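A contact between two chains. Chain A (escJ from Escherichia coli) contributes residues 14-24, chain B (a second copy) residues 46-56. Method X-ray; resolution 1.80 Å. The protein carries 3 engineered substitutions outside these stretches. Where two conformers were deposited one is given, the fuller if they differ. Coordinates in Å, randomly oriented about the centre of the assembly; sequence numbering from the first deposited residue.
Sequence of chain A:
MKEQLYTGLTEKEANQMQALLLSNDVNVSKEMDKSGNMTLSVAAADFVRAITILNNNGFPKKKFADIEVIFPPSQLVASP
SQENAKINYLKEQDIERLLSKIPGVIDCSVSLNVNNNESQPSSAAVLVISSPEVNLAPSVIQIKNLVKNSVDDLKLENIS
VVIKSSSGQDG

Chain A 14-24: ANQMQALLLSN
Chain B, residues 46-56: DFVRAITILNN

Two α-helices from two copies of escJ pack obliquely. The chain A residues from Ala A14 continue a helix that begins earlier in the chain, and the chain B residues from Phe B47 on are helical. Through most of both helices phi/psi stays near -60/-45, psi opening to -14° at Ser A23 and -27° at Asn B56, with regular i to i+4 backbone hydrogen bonds, such as Ala A19 N to Asn A15 O (2.9 Å) and Ile B51 N to Phe B47 O (3.0 Å). The axes approach to 9.3 Å, and their N-to-C directions diverge by 129° (signed crossing angle -129°), so the chains run more against than along each other. The register is marked by Ala A19 and Val B48, whose CA atoms lie 5.0 Å apart; the small alanine presents little more than a methyl group at this close point. Together the stretches bury 444 Å².

The apolar packing centres on Phe B47. With chi1 at -175° (t) and chi2 at 85°, its ring enters a hole bordered by Asn A15, Gln A18, Ala A19 and Leu A22, residues spaced three and four apart along one side of helix A. The Gln A18 amide carbon CD lies over one ring face, its side chain extended with chi1 and chi2 both t. Asn A15 (chi1 m) meets the ring edge, OD1 lying 3.4 Å from Phe B47 CZ, while its ND2 is hydrogen-bonded elsewhere in the structure. Ala A19 CB packs 4.0 Å from Phe B47 CE2, and Leu A22 (m, t) brings CD1 to 3.9 Å from Phe B47 CD2. A flat, large side chain suits this hole because it can fill it while touching all four neighbours.

Beta-branched residues extend the packing. Val B48 (chi1 t) places CG2 3.6 Å from Leu A22 CB and 3.8 Å from Ala A19 O, while its CG1 lies 4.3 Å from Ser A23 CB. One turn further along, Ile B51 (m, m) sets CD1 3.7 Å from Asn A15 CB and CG2 4.3 Å from Ala A19 CB.

Polar contact is provided by two amides. The CA-to-CB bond of Gln A16 points away from helix B, but chi1 -63°, chi2 -34° and chi3 -61° bring the end of the side chain nearer, to Asn B55 (chi1 -75°, chi2 -4°). Asn B55 ND2 donates to Gln A16 OE1 at 2.9 Å with an N-H...O angle of 160°; the return bond, Gln A16 NE2 to Asn B55 OD1, is weak at 3.5 Å and 140°. Carrying both donor and acceptor, each amide can answer the other, and glutamine's length spans the gap.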

# COMPACT_ATOMS: atom_id res chain seq x y z
N ALA A 14 -24.01 -2.72 -19.94
CA ALA A 14 -24.21 -3.35 -21.24
C ALA A 14 -23.74 -4.79 -21.15
O ALA A 14 -24.38 -5.68 -21.68
CB ALA A 14 -23.50 -2.62 -22.35
N ASN A 15 -22.61 -5.04 -20.48
CA ASN A 15 -22.14 -6.41 -20.32
C ASN A 15 -23.10 -7.29 -19.54
O ASN A 15 -23.31 -8.45 -19.90
CB ASN A 15 -20.77 -6.47 -19.63
CG ASN A 15 -19.66 -6.03 -20.53
OD1 ASN A 15 -19.79 -6.02 -21.76
ND2 ASN A 15 -18.54 -5.67 -19.93
N GLN A 16 -23.68 -6.75 -18.48
CA GLN A 16 -24.64 -7.50 -17.68
C GLN A 16 -25.87 -7.85 -18.53
O GLN A 16 -26.34 -8.99 -18.52
CB GLN A 16 -25.01 -6.75 -16.40
CG GLN A 16 -23.84 -6.50 -15.37
CD GLN A 16 -22.75 -7.60 -15.27
OE1 GLN A 16 -23.03 -8.75 -14.93
NE2 GLN A 16 -21.49 -7.22 -15.53
N MET A 17 -26.35 -6.89 -19.29
CA MET A 17 -27.52 -7.08 -20.15
C MET A 17 -27.25 -8.06 -21.29
O MET A 17 -28.09 -8.92 -21.61
CB MET A 17 -28.00 -5.74 -20.68
CG MET A 17 -28.59 -4.86 -19.61
SD MET A 17 -28.77 -3.16 -20.05
CE MET A 17 -30.08 -3.28 -21.03
N GLN A 18 -26.07 -7.94 -21.92
CA GLN A 18 -25.66 -8.81 -23.01
C GLN A 18 -25.52 -10.24 -22.53
O GLN A 18 -26.03 -11.18 -23.14
CB GLN A 18 -24.37 -8.29 -23.63
CG GLN A 18 -23.78 -9.17 -24.73
CD GLN A 18 -22.63 -8.49 -25.47
OE1 GLN A 18 -22.21 -8.93 -26.57
NE2 GLN A 18 -22.10 -7.46 -24.88
N ALA A 19 -24.87 -10.43 -21.38
CA ALA A 19 -24.72 -11.78 -20.84
C ALA A 19 -26.06 -12.37 -20.43
O ALA A 19 -26.30 -13.55 -20.66
CB ALA A 19 -23.72 -11.79 -19.68
N LEU A 20 -26.95 -11.57 -19.85
CA LEU A 20 -28.28 -12.02 -19.49
C LEU A 20 -29.07 -12.53 -20.71
O LEU A 20 -29.69 -13.59 -20.68
CB LEU A 20 -29.04 -10.90 -18.80
CG LEU A 20 -30.49 -11.23 -18.48
CD1 LEU A 20 -30.56 -12.23 -17.34
CD2 LEU A 20 -31.25 -9.96 -18.14
N LEU A 21 -29.03 -11.76 -21.79
CA LEU A 21 -29.74 -12.13 -23.01
C LEU A 21 -29.14 -13.38 -23.61
O LEU A 21 -29.87 -14.33 -23.92
CB LEU A 21 -29.72 -10.96 -24.01
CG LEU A 21 -30.62 -9.76 -23.66
CD1 LEU A 21 -30.31 -8.53 -24.53
CD2 LEU A 21 -32.08 -10.12 -23.82
N LEU A 22 -27.82 -13.42 -23.76
CA LEU A 22 -27.20 -14.60 -24.36
C LEU A 22 -27.51 -15.85 -23.55
O LEU A 22 -27.78 -16.91 -24.10
CB LEU A 22 -25.69 -14.43 -24.50
CG LEU A 22 -25.23 -13.34 -25.46
CD1 LEU A 22 -23.76 -13.08 -25.25
CD2 LEU A 22 -25.50 -13.75 -26.90
N SER A 23 -27.50 -15.73 -22.22
CA SER A 23 -27.70 -16.91 -21.38
C SER A 23 -29.17 -17.36 -21.35
O SER A 23 -29.46 -18.49 -20.94
CB SER A 23 -27.13 -16.68 -19.98
OG SER A 23 -27.88 -15.70 -19.32
N ASN A 24 -30.06 -16.49 -21.82
CA ASN A 24 -31.47 -16.77 -21.98
C ASN A 24 -31.84 -16.95 -23.47
O ASN A 24 -32.98 -16.72 -23.90
CB ASN A 24 -32.28 -15.64 -21.34
CG ASN A 24 -32.37 -15.79 -19.83
OD1 ASN A 24 -33.22 -16.53 -19.34
ND2 ASN A 24 -31.46 -15.15 -19.10
N ASP B 46 -17.47 -17.21 -25.69
CA ASP B 46 -16.95 -17.19 -24.32
C ASP B 46 -17.41 -16.00 -23.50
O ASP B 46 -17.02 -15.90 -22.31
CB ASP B 46 -15.42 -17.17 -24.31
CG ASP B 46 -14.80 -18.45 -24.81
OD1 ASP B 46 -15.44 -19.52 -24.75
OD2 ASP B 46 -13.64 -18.46 -25.25
N PHE B 47 -18.23 -15.13 -24.08
CA PHE B 47 -18.61 -13.88 -23.43
C PHE B 47 -19.31 -14.08 -22.10
O PHE B 47 -18.93 -13.47 -21.10
CB PHE B 47 -19.51 -13.03 -24.34
CG PHE B 47 -19.82 -11.68 -23.76
CD1 PHE B 47 -18.95 -10.62 -23.93
CD2 PHE B 47 -20.95 -11.48 -23.00
CE1 PHE B 47 -19.23 -9.39 -23.39
CE2 PHE B 47 -21.23 -10.24 -22.46
CZ PHE B 47 -20.36 -9.21 -22.65
N VAL B 48 -20.35 -14.91 -22.08
CA VAL B 48 -21.08 -15.15 -20.85
C VAL B 48 -20.18 -15.70 -19.74
O VAL B 48 -20.16 -15.19 -18.62
CB VAL B 48 -22.25 -16.12 -21.05
CG1 VAL B 48 -22.87 -16.50 -19.72
CG2 VAL B 48 -23.30 -15.51 -22.00
N ARG B 49 -19.40 -16.71 -20.06
CA ARG B 49 -18.49 -17.30 -19.09
C ARG B 49 -17.46 -16.26 -18.60
O ARG B 49 -17.19 -16.19 -17.40
CB ARG B 49 -17.81 -18.51 -19.70
CG ARG B 49 -17.05 -19.38 -18.70
CD ARG B 49 -16.90 -20.84 -19.16
NE ARG B 49 -15.57 -21.13 -19.70
CZ ARG B 49 -15.20 -20.89 -20.95
NH1 ARG B 49 -13.97 -21.19 -21.34
NH2 ARG B 49 -16.04 -20.36 -21.82
N ALA B 50 -16.94 -15.45 -19.51
CA ALA B 50 -15.97 -14.39 -19.14
C ALA B 50 -16.54 -13.38 -18.16
O ALA B 50 -15.88 -13.03 -17.19
CB ALA B 50 -15.46 -13.67 -20.38
N ILE B 51 -17.77 -12.93 -18.39
CA ILE B 51 -18.39 -11.97 -17.50
C ILE B 51 -18.64 -12.61 -16.13
O ILE B 51 -18.42 -11.97 -15.12
CB ILE B 51 -19.70 -11.39 -18.13
CG1 ILE B 51 -19.36 -10.53 -19.35
CG2 ILE B 51 -20.51 -10.61 -17.09
CD1 ILE B 51 -18.45 -9.35 -19.10
N THR B 52 -19.06 -13.87 -16.12
CA THR B 52 -19.28 -14.61 -14.88
C THR B 52 -18.00 -14.68 -14.05
O THR B 52 -17.99 -14.37 -12.87
CB THR B 52 -19.80 -16.00 -15.19
OG1 THR B 52 -21.12 -15.90 -15.76
CG2 THR B 52 -20.00 -16.80 -13.90
N ILE B 53 -16.91 -15.06 -14.70
CA ILE B 53 -15.62 -15.21 -14.02
C ILE B 53 -15.15 -13.85 -13.47
O ILE B 53 -14.70 -13.75 -12.33
CB ILE B 53 -14.58 -15.83 -14.97
CG1 ILE B 53 -14.92 -17.30 -15.27
CG2 ILE B 53 -13.18 -15.72 -14.37
CD1 ILE B 53 -14.31 -17.79 -16.55
N LEU B 54 -15.27 -12.81 -14.28
CA LEU B 54 -14.85 -11.47 -13.84
C LEU B 54 -15.70 -11.00 -12.66
O LEU B 54 -15.17 -10.52 -11.67
CB LEU B 54 -14.94 -10.47 -14.99
CG LEU B 54 -13.95 -10.73 -16.14
CD1 LEU B 54 -14.18 -9.71 -17.23
CD2 LEU B 54 -12.50 -10.71 -15.66
N ASN B 55 -17.01 -11.14 -12.77
CA ASN B 55 -17.92 -10.72 -11.71
C ASN B 55 -17.59 -11.44 -10.40
O ASN B 55 -17.56 -10.83 -9.34
CB ASN B 55 -19.36 -11.06 -12.06
CG ASN B 55 -19.97 -10.15 -13.10
OD1 ASN B 55 -19.36 -9.17 -13.55
ND2 ASN B 55 -21.21 -10.47 -13.48
N ASN B 56 -17.35 -12.75 -10.51
CA ASN B 56 -17.08 -13.61 -9.36
C ASN B 56 -15.82 -13.22 -8.62
O ASN B 56 -15.70 -13.50 -7.43
CB ASN B 56 -16.96 -15.07 -9.79
CG ASN B 56 -18.30 -15.74 -10.02
OD1 ASN B 56 -19.36 -15.17 -9.68
ND2 ASN B 56 -18.27 -16.93 -10.61